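Local coordinates for protein beta-glucoside kinase (Listeria monocytogenes, PDB 4HTL) that catalyses the ATP-dependent phosphorylation of cellobiose to cellobiose-6'-phosphate and may also act as a transcriptional regulator of the cellobiose-PTS operon, at residues Phe9-Thr14 / Ser63-Val68; Leu16-Val21 / Lys31-Ser36; Gln42-Met47 / Ile81-Asn86; Gly73-Gly78 / Phe87-Trp92; Ala102-Ala107 / Val286-Gln291. All coordinates share one frame; numbering follows the deposited sequence.

Interaction 1: Phe9-Thr14 / Ser63-Val68; sequences FDIGGT and SAPGYV
Ser63 N donates to Phe9 O at 2.7 Å, the shortest polar bond between 9-14 and 63-68, and the line is nearly straight, with 171° at the hydrogen. One step further along the strand the direction reverses: Ile11 N donates to Ser63 O at 2.9 Å. Ser63 thus uses both its N-H and its carbonyl on the residues flanking Asp10, the pattern of a parallel bridge between Asp10 and Ser63. Those two also put their side chains on the same face of the sheet. Asp10 CG, anti to its backbone N (chi1 178°), sets the carboxylate on the Ser63 side, and Ser63 OG donates to Asp10 OD1 over 2.9 Å, approaching from above the carboxylate, 44° out of its plane. Ile11 points toward 63-68: Ile11 CD1 touches Ala64 CB at 4.1 Å, while Ile11 CG2 meets Pro65 CD at 3.6 Å just past the strand end, the two side chains crossing at about a right angle. Residues 9-14 belong to the ATP-binding segment inferred by similarity, consistent with the DxGGT phosphate-binding hairpin of the actin-like ATPase fold. Strand 6-11 here runs between 15-21 and 59-64; helix 106-117 packs against Ser63 through Asp106 and Cys109, and helix 40-52 covers Phe9 and Ile11 with Ile43 and Met47.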
# COMPACT_ATOMS: atom_id res chain seq x y z
N PHE A 9 -4.38 -21.12 -18.74
CA PHE A 9 -2.95 -21.13 -18.78
C PHE A 9 -2.36 -20.31 -17.65
O PHE A 9 -2.73 -19.17 -17.45
CB PHE A 9 -2.42 -20.55 -20.10
CG PHE A 9 -2.85 -21.31 -21.31
CD1 PHE A 9 -2.19 -22.47 -21.66
CD2 PHE A 9 -3.94 -20.91 -22.07
CE1 PHE A 9 -2.59 -23.21 -22.76
CE2 PHE A 9 -4.35 -21.65 -23.17
CZ PHE A 9 -3.68 -22.81 -23.51
N ASP A 10 -1.37 -20.88 -16.99
CA ASP A 10 -0.66 -20.18 -15.93
C ASP A 10 0.82 -20.21 -16.24
O ASP A 10 1.48 -21.27 -16.13
CB ASP A 10 -0.92 -20.85 -14.59
CG ASP A 10 -0.17 -20.19 -13.44
OD1 ASP A 10 0.18 -18.96 -13.49
OD2 ASP A 10 0.04 -20.91 -12.48
N ILE A 11 1.33 -19.05 -16.63
CA ILE A 11 2.71 -18.88 -17.05
C ILE A 11 3.59 -18.63 -15.85
O ILE A 11 3.53 -17.55 -15.23
CB ILE A 11 2.84 -17.71 -18.04
CG1 ILE A 11 1.95 -17.96 -19.26
CG2 ILE A 11 4.29 -17.56 -18.47
CD1 ILE A 11 1.70 -16.74 -20.14
N GLY A 12 4.36 -19.66 -15.48
CA GLY A 12 5.25 -19.62 -14.31
C GLY A 12 6.68 -19.27 -14.67
O GLY A 12 6.99 -18.95 -15.83
N GLY A 13 7.54 -19.30 -13.65
CA GLY A 13 8.97 -19.01 -13.84
C GLY A 13 9.69 -20.10 -14.59
O GLY A 13 10.56 -19.82 -15.40
N THR A 14 9.32 -21.36 -14.35
CA THR A 14 9.97 -22.48 -15.02
C THR A 14 9.05 -23.48 -15.69
O THR A 14 9.52 -24.37 -16.41
CB THR A 14 10.88 -23.25 -14.04
OG1 THR A 14 10.07 -23.81 -12.99
CG2 THR A 14 11.95 -22.32 -13.45
N SER A 63 -3.18 -16.52 -16.95
CA SER A 63 -2.47 -15.88 -15.85
C SER A 63 -1.02 -15.66 -16.35
O SER A 63 -0.29 -16.62 -16.67
CB SER A 63 -2.51 -16.79 -14.61
OG SER A 63 -1.47 -16.55 -13.69
N ALA A 64 -0.60 -14.41 -16.43
CA ALA A 64 0.67 -14.05 -17.04
C ALA A 64 1.50 -13.17 -16.13
O ALA A 64 0.95 -12.29 -15.45
CB ALA A 64 0.41 -13.31 -18.36
N PRO A 65 2.84 -13.35 -16.15
CA PRO A 65 3.65 -12.38 -15.40
C PRO A 65 3.67 -11.00 -16.01
O PRO A 65 3.31 -10.81 -17.19
CB PRO A 65 5.04 -13.02 -15.34
CG PRO A 65 5.08 -13.93 -16.51
CD PRO A 65 3.67 -14.38 -16.80
N GLY A 66 3.98 -10.02 -15.17
CA GLY A 66 4.20 -8.67 -15.64
C GLY A 66 2.94 -7.82 -15.46
O GLY A 66 2.14 -8.07 -14.54
N TYR A 67 2.75 -6.83 -16.35
CA TYR A 67 1.72 -5.84 -16.22
C TYR A 67 0.78 -6.01 -17.39
O TYR A 67 1.21 -5.96 -18.57
CB TYR A 67 2.35 -4.43 -16.18
CG TYR A 67 3.44 -4.25 -15.13
CD1 TYR A 67 3.33 -4.82 -13.87
CD2 TYR A 67 4.53 -3.43 -15.38
CE1 TYR A 67 4.33 -4.64 -12.92
CE2 TYR A 67 5.53 -3.26 -14.46
CZ TYR A 67 5.41 -3.83 -13.22
OH TYR A 67 6.40 -3.67 -12.27
N VAL A 68 -0.48 -6.28 -17.08
CA VAL A 68 -1.49 -6.61 -18.06
C VAL A 68 -2.71 -5.73 -17.87
O VAL A 68 -3.23 -5.66 -16.75
CB VAL A 68 -1.99 -8.08 -17.86
CG1 VAL A 68 -3.16 -8.39 -18.79
CG2 VAL A 68 -0.86 -9.07 -18.07

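Interaction 2: Leu16-Val21 / Lys31-Ser36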
# COMPACT_ATOMS: atom_id res chain seq x y z
N LEU A 16 4.93 -24.00 -17.58
CA LEU A 16 3.67 -23.50 -18.06
C LEU A 16 2.65 -24.54 -17.65
O LEU A 16 2.78 -25.71 -18.04
CB LEU A 16 3.66 -23.37 -19.59
CG LEU A 16 2.31 -23.01 -20.26
CD1 LEU A 16 1.82 -21.59 -19.87
CD2 LEU A 16 2.39 -23.13 -21.76
N LYS A 17 1.71 -24.14 -16.79
CA LYS A 17 0.62 -25.03 -16.42
C LYS A 17 -0.60 -24.75 -17.30
O LYS A 17 -0.87 -23.60 -17.65
CB LYS A 17 0.28 -24.83 -14.95
CG LYS A 17 1.40 -25.23 -13.99
CD LYS A 17 1.01 -24.83 -12.56
CE LYS A 17 2.01 -25.32 -11.52
NZ LYS A 17 1.90 -24.56 -10.25
N MSE A 18 -1.34 -25.81 -17.63
CA MSE A 18 -2.45 -25.71 -18.54
C MSE A 18 -3.56 -26.62 -18.02
O MSE A 18 -3.27 -27.69 -17.43
CB MSE A 18 -2.02 -26.14 -19.96
CG MSE A 18 -0.67 -25.63 -20.39
SE MSE A 18 -0.07 -26.36 -22.12
CE MSE A 18 1.62 -26.89 -21.50
N GLY A 19 -4.81 -26.23 -18.22
CA GLY A 19 -5.92 -27.07 -17.82
C GLY A 19 -7.17 -26.75 -18.58
O GLY A 19 -7.28 -25.71 -19.25
N VAL A 20 -8.11 -27.69 -18.53
CA VAL A 20 -9.47 -27.45 -18.98
C VAL A 20 -10.29 -27.40 -17.69
O VAL A 20 -10.23 -28.32 -16.86
CB VAL A 20 -9.99 -28.54 -19.93
CG1 VAL A 20 -11.49 -28.33 -20.23
CG2 VAL A 20 -9.13 -28.59 -21.20
N VAL A 21 -10.99 -26.29 -17.52
CA VAL A 21 -11.62 -25.95 -16.26
C VAL A 21 -13.09 -25.66 -16.54
O VAL A 21 -13.47 -24.96 -17.51
CB VAL A 21 -10.93 -24.72 -15.61
CG1 VAL A 21 -11.40 -24.52 -14.16
CG2 VAL A 21 -9.41 -24.86 -15.70
N LYS A 31 -2.07 -30.27 -18.10
CA LYS A 31 -0.84 -30.51 -18.83
C LYS A 31 0.17 -29.47 -18.37
O LYS A 31 -0.18 -28.32 -18.13
CB LYS A 31 -1.10 -30.38 -20.34
CG LYS A 31 0.05 -30.88 -21.22
CD LYS A 31 -0.23 -30.61 -22.68
CE LYS A 31 0.89 -31.10 -23.59
NZ LYS A 31 0.63 -30.71 -25.00
N SER A 32 1.42 -29.87 -18.25
CA SER A 32 2.50 -28.97 -17.85
C SER A 32 3.67 -29.12 -18.84
O SER A 32 3.85 -30.19 -19.43
CB SER A 32 2.93 -29.32 -16.42
OG SER A 32 4.07 -28.62 -16.01
N ALA A 33 4.43 -28.05 -19.03
CA ALA A 33 5.62 -28.03 -19.86
C ALA A 33 6.70 -27.20 -19.18
O ALA A 33 6.43 -26.08 -18.75
CB ALA A 33 5.31 -27.44 -21.22
N GLU A 34 7.90 -27.74 -19.07
CA GLU A 34 9.07 -26.95 -18.69
C GLU A 34 9.35 -25.92 -19.79
O GLU A 34 9.37 -26.26 -20.97
CB GLU A 34 10.30 -27.84 -18.45
CG GLU A 34 10.22 -28.69 -17.18
CD GLU A 34 10.33 -27.87 -15.90
OE1 GLU A 34 11.36 -27.18 -15.72
OE2 GLU A 34 9.40 -27.93 -15.06
N ILE A 35 9.53 -24.66 -19.40
CA ILE A 35 9.85 -23.60 -20.35
C ILE A 35 11.26 -23.08 -20.13
O ILE A 35 11.63 -22.73 -19.00
CB ILE A 35 8.89 -22.41 -20.26
CG1 ILE A 35 7.47 -22.84 -20.60
CG2 ILE A 35 9.35 -21.31 -21.22
CD1 ILE A 35 7.26 -23.19 -22.06
N SER A 36 12.03 -23.04 -21.21
CA SER A 36 13.43 -22.66 -21.16
C SER A 36 13.65 -21.15 -21.27
O SER A 36 13.17 -20.51 -22.21
CB SER A 36 14.19 -23.38 -22.28
OG SER A 36 15.58 -23.42 -22.01
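Met18, a selenomethionine, has CG anti to its carbonyl carbon (chi1 -42°), beside the backbone N, and the chain bends at chi3 (-129°), turning CE toward Ala33. Met18 CE then rests 3.7 Å from Ala33 CB, while Met18 CG passes 3.5 Å from Lys31 O. Further along the strand on that face, Leu16 CB meets Ile35 CG1 at 4.0 Å. The backbones beneath are the two arms of a beta hairpin, strands 15-21 and 27-34, running antiparallel at one edge of the five-stranded sheet, with 27-34 outermost in this chain. Leu16 and Ala33 form a hydrogen-bonded pair, Leu16 N reaching Ala33 O at 2.8 Å and Ala33 N returning to Leu16 O at 3.0 Å. At Met18 and Lys31 the ladder is less regular: Lys31 N to Met18 O is sound, but Met18 N to Lys31 O is weak, bent to 128° at the hydrogen. Helix 40-52 lies over the Leu16 and Met18 face through Glu46 and Phe50, and Lys31 NZ forms a salt bridge with Glu53.

Interaction 3: Gln42-Met47 / Ile81-Asn86; sequences QILAEM and IRRFDN
Ile43 and Ile81 meet tip to tip, their CD1 methyls 3.5 Å apart, and this is the closest approach between helix residues 42-47 and the loop 81-86. Beside them the ring of Phe84 presents its edge to the helix. Ile43 CG2 lies near the ring plane, 4.0 Å from Phe84 CZ. Leu44 CG, anti to its own carbonyl carbon (chi1 -65°), stands 3.9 Å from Phe84 CE1; the Leu44 and Phe84 side chains slide past each other in opposite directions. Leu44 CD1 also sits over one face of the Arg83 guanidinium, 4.0 Å from Arg83 NH2. The ring is positioned from its own segment: Ile81 CG2 lies 3.6 Å above one face of Phe84, toward the rim, and the short 3-10 turn at 82-84 brings Ile81 and Phe84 together, Phe84 N bonding to Ile81 O. Arg83 NE forms a salt bridge with Asp41 of the same helix, one residue before 42-47. Further out, Arg82 grips Asp85 side-on, Arg82 NE to Asp85 OD2 at 2.7 Å and Arg82 NH2 to Asp85 OD1 at 2.8 Å; Ile11 of strand 6-11 packs on both Ile43 and Ile81. No hydrogen bond joins the two segments directly, so the fit rests on shape and hydrophobic burial, while Arg82-Asp85 braces the turn and Asp41 holds the Arg83 guanidinium end.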
# COMPACT_ATOMS: atom_id res chain seq x y z
N GLN A 42 8.16 -20.10 -27.16
CA GLN A 42 7.89 -21.46 -26.72
C GLN A 42 6.54 -21.50 -26.01
O GLN A 42 5.76 -22.41 -26.22
CB GLN A 42 9.00 -21.94 -25.78
CG GLN A 42 8.94 -23.42 -25.47
CD GLN A 42 9.08 -24.28 -26.72
OE1 GLN A 42 9.77 -23.92 -27.67
NE2 GLN A 42 8.40 -25.42 -26.73
N ILE A 43 6.25 -20.49 -25.18
CA ILE A 43 4.97 -20.47 -24.49
C ILE A 43 3.81 -20.43 -25.49
O ILE A 43 2.81 -21.15 -25.32
CB ILE A 43 4.84 -19.30 -23.47
CG1 ILE A 43 5.81 -19.52 -22.29
CG2 ILE A 43 3.40 -19.11 -23.02
CD1 ILE A 43 6.12 -18.27 -21.50
N LEU A 44 3.93 -19.60 -26.53
CA LEU A 44 2.87 -19.50 -27.51
C LEU A 44 2.70 -20.82 -28.25
O LEU A 44 1.56 -21.24 -28.58
CB LEU A 44 3.13 -18.36 -28.47
CG LEU A 44 3.13 -16.96 -27.85
CD1 LEU A 44 3.64 -15.97 -28.89
CD2 LEU A 44 1.73 -16.60 -27.38
N ALA A 45 3.81 -21.50 -28.48
CA ALA A 45 3.80 -22.80 -29.18
C ALA A 45 3.07 -23.86 -28.33
O ALA A 45 2.16 -24.55 -28.81
CB ALA A 45 5.21 -23.22 -29.48
N GLU A 46 3.44 -23.93 -27.05
CA GLU A 46 2.77 -24.83 -26.11
C GLU A 46 1.27 -24.54 -26.03
O GLU A 46 0.44 -25.46 -25.98
CB GLU A 46 3.39 -24.75 -24.73
CG GLU A 46 4.85 -25.14 -24.60
CD GLU A 46 5.12 -26.62 -24.62
OE1 GLU A 46 4.15 -27.44 -24.52
OE2 GLU A 46 6.33 -26.95 -24.69
N MSE A 47 0.90 -23.26 -26.03
CA MSE A 47 -0.52 -22.91 -26.04
C MSE A 47 -1.26 -23.45 -27.26
O MSE A 47 -2.35 -24.04 -27.14
CB MSE A 47 -0.71 -21.39 -25.96
CG MSE A 47 -0.37 -20.85 -24.61
SE MSE A 47 -0.41 -18.93 -24.56
CE MSE A 47 -0.40 -18.72 -22.67
N ILE A 81 9.43 -12.48 -19.52
CA ILE A 81 9.19 -12.86 -20.91
C ILE A 81 9.27 -11.63 -21.80
O ILE A 81 8.26 -10.95 -22.03
CB ILE A 81 7.80 -13.55 -21.05
CG1 ILE A 81 7.62 -14.63 -19.97
CG2 ILE A 81 7.60 -14.17 -22.43
CD1 ILE A 81 6.22 -15.11 -19.89
N ARG A 82 10.48 -11.32 -22.28
CA ARG A 82 10.68 -10.13 -23.13
C ARG A 82 9.78 -10.16 -24.38
O ARG A 82 9.35 -9.11 -24.86
CB ARG A 82 12.16 -9.98 -23.56
CG ARG A 82 13.17 -9.69 -22.46
CD ARG A 82 13.16 -8.22 -22.02
NE ARG A 82 11.87 -7.87 -21.43
CZ ARG A 82 11.47 -8.23 -20.21
NH1 ARG A 82 12.28 -8.92 -19.40
NH2 ARG A 82 10.25 -7.89 -19.78
N ARG A 83 9.50 -11.36 -24.89
CA ARG A 83 8.64 -11.50 -26.07
C ARG A 83 7.23 -10.91 -25.87
O ARG A 83 6.56 -10.52 -26.84
CB ARG A 83 8.56 -12.98 -26.52
CG ARG A 83 7.52 -13.32 -27.60
CD ARG A 83 7.83 -12.77 -28.99
NE ARG A 83 6.76 -13.11 -29.94
CZ ARG A 83 5.66 -12.39 -30.15
NH1 ARG A 83 5.43 -11.25 -29.50
NH2 ARG A 83 4.76 -12.82 -31.04
N PHE A 84 6.78 -10.84 -24.62
CA PHE A 84 5.46 -10.35 -24.32
C PHE A 84 5.44 -8.84 -23.96
O PHE A 84 4.38 -8.30 -23.68
CB PHE A 84 4.83 -11.18 -23.18
CG PHE A 84 4.48 -12.61 -23.54
CD1 PHE A 84 4.61 -13.11 -24.83
CD2 PHE A 84 4.03 -13.48 -22.56
CE1 PHE A 84 4.29 -14.43 -25.14
CE2 PHE A 84 3.69 -14.79 -22.86
CZ PHE A 84 3.82 -15.27 -24.15
N ASP A 85 6.59 -8.16 -23.97
CA ASP A 85 6.58 -6.69 -23.79
C ASP A 85 5.78 -6.01 -24.91
O ASP A 85 6.02 -6.25 -26.10
CB ASP A 85 7.99 -6.10 -23.85
CG ASP A 85 8.86 -6.49 -22.68
OD1 ASP A 85 8.35 -6.84 -21.58
OD2 ASP A 85 10.09 -6.41 -22.86
N ASN A 86 4.85 -5.14 -24.53
CA ASN A 86 4.00 -4.45 -25.50
C ASN A 86 3.35 -5.44 -26.48
O ASN A 86 3.34 -5.19 -27.69
CB ASN A 86 4.81 -3.37 -26.26
CG ASN A 86 3.93 -2.50 -27.11
OD1 ASN A 86 2.79 -2.21 -26.73
ND2 ASN A 86 4.42 -2.10 -28.27

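Interaction 4: Gly73-Gly78 / Phe87-Trp92; sequences GLITMG and FNLKEW
Ile75 and Phe87 are joined by two backbone bonds, Ile75 N to Phe87 O and Phe87 N to Ile75 O, each 3.0 Å. They form the hydrogen-bonded pair of a short antiparallel hairpin, strands 74-77 and 87-88, within a three-stranded sheet whose other outer strand is 67-68, and the second arm runs straight into helix 89-97. Leu89 N to Gly73 O, at 3.4 Å, is only a weak third bond. Asn88 is the N-cap of that helix: its CG is anti to the backbone N (chi1 -162°), carrying the amide to where Asn88 OD1 accepts from Glu91 N at 2.8 Å, while ND2 bonds to Thr72 O. Against this helix start the chain comes very close at Gly73, whose CA lies 3.5 Å from Lys90 CB; the site has no space for a CB, and its phi is positive (85°). Lys90 then extends past it, its NZ bonded to Lys71 O. Ile75 and Leu89 lie side by side, pointing the same way, Ile75 CD1 3.9 Å from Leu89 CB, and Ile103 of strand 101-105 packs on both. Leu74 CD1 lies 3.8 Å from Phe87 C.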
# COMPACT_ATOMS: atom_id res chain seq x y z
N GLY A 73 -6.20 -6.66 -22.80
CA GLY A 73 -5.28 -7.79 -22.97
C GLY A 73 -3.86 -7.38 -23.32
O GLY A 73 -3.00 -8.23 -23.58
N LEU A 74 -3.58 -6.08 -23.31
CA LEU A 74 -2.23 -5.63 -23.62
C LEU A 74 -1.29 -5.82 -22.45
O LEU A 74 -1.50 -5.25 -21.37
CB LEU A 74 -2.24 -4.15 -24.03
CG LEU A 74 -0.88 -3.52 -24.34
CD1 LEU A 74 -0.25 -4.19 -25.55
CD2 LEU A 74 -1.06 -2.02 -24.56
N ILE A 75 -0.24 -6.61 -22.67
CA ILE A 75 0.87 -6.80 -21.71
C ILE A 75 1.87 -5.71 -22.01
O ILE A 75 2.49 -5.71 -23.07
CB ILE A 75 1.57 -8.17 -21.85
CG1 ILE A 75 0.57 -9.30 -21.64
CG2 ILE A 75 2.74 -8.32 -20.86
CD1 ILE A 75 1.12 -10.70 -21.90
N THR A 76 1.99 -4.75 -21.10
CA THR A 76 2.88 -3.63 -21.29
C THR A 76 4.32 -4.02 -20.94
O THR A 76 5.24 -3.53 -21.55
CB THR A 76 2.39 -2.43 -20.48
OG1 THR A 76 2.37 -2.76 -19.10
CG2 THR A 76 0.95 -2.08 -20.90
N MSE A 77 4.50 -4.90 -19.98
CA MSE A 77 5.83 -5.37 -19.56
C MSE A 77 5.64 -6.84 -19.25
O MSE A 77 4.82 -7.17 -18.40
CB MSE A 77 6.29 -4.60 -18.30
CG MSE A 77 7.78 -4.72 -17.91
SE MSE A 77 8.39 -6.28 -16.87
CE MSE A 77 7.19 -6.29 -15.35
N GLY A 78 6.37 -7.71 -19.92
CA GLY A 78 6.10 -9.14 -19.76
C GLY A 78 6.75 -9.89 -18.61
O GLY A 78 6.83 -11.11 -18.65
N PHE A 87 2.81 -6.54 -25.94
CA PHE A 87 2.19 -7.59 -26.74
C PHE A 87 0.76 -7.81 -26.30
O PHE A 87 0.52 -8.09 -25.12
CB PHE A 87 2.97 -8.90 -26.55
CG PHE A 87 2.42 -10.07 -27.29
CD1 PHE A 87 2.11 -9.98 -28.65
CD2 PHE A 87 2.26 -11.29 -26.64
CE1 PHE A 87 1.61 -11.09 -29.34
CE2 PHE A 87 1.78 -12.40 -27.34
CZ PHE A 87 1.45 -12.29 -28.68
N ASN A 88 -0.18 -7.70 -27.22
CA ASN A 88 -1.56 -8.00 -26.89
C ASN A 88 -1.84 -9.49 -27.07
O ASN A 88 -2.25 -9.95 -28.12
CB ASN A 88 -2.53 -7.13 -27.66
CG ASN A 88 -3.89 -7.12 -27.01
OD1 ASN A 88 -4.42 -8.19 -26.66
ND2 ASN A 88 -4.43 -5.92 -26.77
N LEU A 89 -1.63 -10.21 -25.97
CA LEU A 89 -1.81 -11.67 -25.95
C LEU A 89 -3.29 -12.04 -26.07
O LEU A 89 -3.64 -13.06 -26.66
CB LEU A 89 -1.19 -12.25 -24.69
CG LEU A 89 -1.37 -13.76 -24.49
CD1 LEU A 89 -0.83 -14.59 -25.65
CD2 LEU A 89 -0.69 -14.16 -23.17
N LYS A 90 -4.18 -11.20 -25.55
CA LYS A 90 -5.64 -11.43 -25.73
C LYS A 90 -6.00 -11.40 -27.21
O LYS A 90 -6.68 -12.31 -27.71
CB LYS A 90 -6.47 -10.40 -24.96
CG LYS A 90 -7.99 -10.53 -25.08
CD LYS A 90 -8.74 -9.49 -24.25
CE LYS A 90 -10.21 -9.41 -24.69
NZ LYS A 90 -10.94 -8.42 -23.87
N GLU A 91 -5.55 -10.38 -27.93
CA GLU A 91 -5.89 -10.26 -29.35
C GLU A 91 -5.24 -11.34 -30.19
O GLU A 91 -5.83 -11.79 -31.17
CB GLU A 91 -5.51 -8.90 -29.88
CG GLU A 91 -6.44 -7.80 -29.40
CD GLU A 91 -5.99 -6.42 -29.85
OE1 GLU A 91 -6.73 -5.47 -29.55
OE2 GLU A 91 -4.92 -6.29 -30.50
N TRP A 92 -4.03 -11.76 -29.81
CA TRP A 92 -3.35 -12.86 -30.50
C TRP A 92 -4.14 -14.12 -30.39
O TRP A 92 -4.40 -14.78 -31.40
CB TRP A 92 -1.94 -13.06 -29.92
CG TRP A 92 -1.12 -14.06 -30.68
CD1 TRP A 92 -0.35 -13.84 -31.82
CD2 TRP A 92 -0.94 -15.49 -30.38
NE1 TRP A 92 0.27 -15.01 -32.23
CE2 TRP A 92 -0.04 -16.03 -31.40
CE3 TRP A 92 -1.40 -16.34 -29.38
CZ2 TRP A 92 0.35 -17.37 -31.42
CZ3 TRP A 92 -1.00 -17.68 -29.41
CH2 TRP A 92 -0.15 -18.19 -30.41

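Interaction 5: Ala102-Ala107 / Val286-Gln291; sequences AIENDA and VYHFLQ
His288 turns its imidazole so that one face receives Glu104 CB, a CH-pi contact with CB 4.0 Å from the ring centroid and 26° off the normal. The ring gets there with CG anti to the backbone N (chi1 174°), beside the carbonyl carbon. His288 NE2 comes within 3.0 Å of Ile103 O. Ala102 CB fills the angle between two helix residues, 3.7 Å from His288 CD2 and 3.6 Å from Phe289 CA, and it also touches Phe289 CD1 at 3.9 Å. The axes of 286-291 and 102-105 lie at 130°, as helix 280-293, near the C-terminus, closes over one face of the five-stranded sheet at the strand outermost within this chain; Leu112 of helix 106-117 packs on His288 as well. Beyond its CB, Glu104 bends at chi2, and Glu104 OE2 accepts from Asn105 N at 2.8 Å while OE1 forms a salt bridge with Arg147. With Glu104 OE1 4.3 Å from His288 ND1, the carboxylate could tend to favour a protonated imidazole, though the salt bridge to Arg147 may offset it.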
# COMPACT_ATOMS: atom_id res chain seq x y z
N ALA A 102 -9.55 -14.02 -21.86
CA ALA A 102 -9.27 -13.09 -20.79
C ALA A 102 -7.84 -13.32 -20.29
O ALA A 102 -7.27 -14.42 -20.36
CB ALA A 102 -10.27 -13.22 -19.66
N ILE A 103 -7.26 -12.23 -19.81
CA ILE A 103 -5.91 -12.26 -19.28
C ILE A 103 -5.80 -11.36 -18.03
O ILE A 103 -6.41 -10.27 -17.97
CB ILE A 103 -4.92 -11.84 -20.35
CG1 ILE A 103 -3.49 -11.97 -19.84
CG2 ILE A 103 -5.21 -10.43 -20.81
CD1 ILE A 103 -2.49 -12.04 -20.95
N GLU A 104 -5.02 -11.82 -17.05
CA GLU A 104 -4.79 -11.09 -15.80
C GLU A 104 -3.37 -11.46 -15.35
O GLU A 104 -2.82 -12.48 -15.77
CB GLU A 104 -5.85 -11.46 -14.75
CG GLU A 104 -5.72 -10.83 -13.34
CD GLU A 104 -5.66 -9.33 -13.31
OE1 GLU A 104 -6.71 -8.70 -13.17
OE2 GLU A 104 -4.54 -8.77 -13.41
N ASN A 105 -2.76 -10.63 -14.52
CA ASN A 105 -1.44 -10.86 -13.96
C ASN A 105 -1.41 -12.07 -13.02
O ASN A 105 -2.41 -12.36 -12.36
CB ASN A 105 -1.02 -9.57 -13.25
CG ASN A 105 0.05 -9.77 -12.20
OD1 ASN A 105 -0.26 -10.03 -11.04
ND2 ASN A 105 1.31 -9.57 -12.60
N ASP A 106 -0.25 -12.73 -12.93
CA ASP A 106 -0.13 -13.99 -12.19
C ASP A 106 -0.41 -13.89 -10.68
O ASP A 106 -1.09 -14.74 -10.11
CB ASP A 106 1.18 -14.70 -12.49
CG ASP A 106 2.40 -13.92 -12.11
OD1 ASP A 106 2.34 -12.71 -11.90
OD2 ASP A 106 3.46 -14.55 -12.01
N ALA A 107 0.13 -12.85 -10.05
CA ALA A 107 -0.11 -12.61 -8.60
C ALA A 107 -1.58 -12.29 -8.32
O ALA A 107 -2.19 -12.81 -7.37
CB ALA A 107 0.82 -11.55 -8.03
N VAL A 286 -9.37 -18.26 -14.48
CA VAL A 286 -10.75 -18.61 -14.74
C VAL A 286 -11.74 -17.66 -14.08
O VAL A 286 -12.69 -17.20 -14.73
CB VAL A 286 -11.04 -20.10 -14.47
CG1 VAL A 286 -12.57 -20.43 -14.53
CG2 VAL A 286 -10.24 -20.93 -15.48
N TYR A 287 -11.54 -17.37 -12.81
CA TYR A 287 -12.37 -16.39 -12.14
C TYR A 287 -12.43 -15.07 -12.89
O TYR A 287 -13.53 -14.53 -13.13
CB TYR A 287 -11.92 -16.19 -10.71
CG TYR A 287 -12.79 -15.30 -9.89
CD1 TYR A 287 -13.86 -15.81 -9.17
CD2 TYR A 287 -12.48 -13.97 -9.74
CE1 TYR A 287 -14.63 -15.01 -8.37
CE2 TYR A 287 -13.25 -13.16 -8.93
CZ TYR A 287 -14.33 -13.70 -8.25
OH TYR A 287 -15.10 -12.92 -7.42
N HIS A 288 -11.27 -14.55 -13.28
CA HIS A 288 -11.24 -13.32 -14.07
C HIS A 288 -12.02 -13.45 -15.36
O HIS A 288 -12.82 -12.59 -15.69
CB HIS A 288 -9.79 -12.90 -14.34
CG HIS A 288 -9.66 -11.73 -15.26
ND1 HIS A 288 -10.17 -10.53 -14.97
CD2 HIS A 288 -9.10 -11.63 -16.53
CE1 HIS A 288 -9.92 -9.68 -16.00
NE2 HIS A 288 -9.28 -10.36 -16.95
N PHE A 289 -11.82 -14.55 -16.09
CA PHE A 289 -12.55 -14.81 -17.33
C PHE A 289 -14.05 -14.80 -17.09
O PHE A 289 -14.80 -14.17 -17.85
CB PHE A 289 -12.14 -16.19 -17.91
CG PHE A 289 -12.93 -16.60 -19.13
CD1 PHE A 289 -12.45 -16.37 -20.39
CD2 PHE A 289 -14.16 -17.22 -18.98
CE1 PHE A 289 -13.18 -16.75 -21.50
CE2 PHE A 289 -14.90 -17.59 -20.08
CZ PHE A 289 -14.41 -17.35 -21.34
N LEU A 290 -14.49 -15.47 -16.02
CA LEU A 290 -15.93 -15.55 -15.68
C LEU A 290 -16.54 -14.17 -15.35
O LEU A 290 -17.68 -13.88 -15.72
CB LEU A 290 -16.17 -16.54 -14.54
CG LEU A 290 -15.96 -18.03 -14.86
CD1 LEU A 290 -16.02 -18.87 -13.60
CD2 LEU A 290 -16.95 -18.57 -15.91
N GLN A 291 -15.76 -13.31 -14.70
CA GLN A 291 -16.15 -11.93 -14.40
C GLN A 291 -16.28 -11.12 -15.68
O GLN A 291 -17.21 -10.32 -15.85
CB GLN A 291 -15.11 -11.26 -13.49
CG GLN A 291 -15.23 -11.64 -12.01
CD GLN A 291 -14.49 -10.66 -11.14
OE1 GLN A 291 -13.34 -10.30 -11.42
NE2 GLN A 291 -15.14 -10.21 -10.08

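In the fold
Interactions 1, 2 and 5 all hold the five-stranded sheet: 1 joins the central strand 6-11 to 59-64, 2 adds the hairpin edge 15-21/27-34, and 5 lays helix 280-293 on the far edge strand 101-105. Interactions 1, 3 and 5 are buried, whereas 2 and 4 are only partly so. Backbone bonds dominate 1, 2 and 4, with a side-chain bond added in 1; interaction 3 is hydrophobic, and 5 mixes methyl packing with an imidazole face. Strand 67-68 of interaction 1 pairs with 74-77 of interaction 4, while Ala64 of interaction 1 bonds through its backbone to Glu104 of interaction 5. Interactions 2 and 4 do not touch, their centres about 19 Å apart.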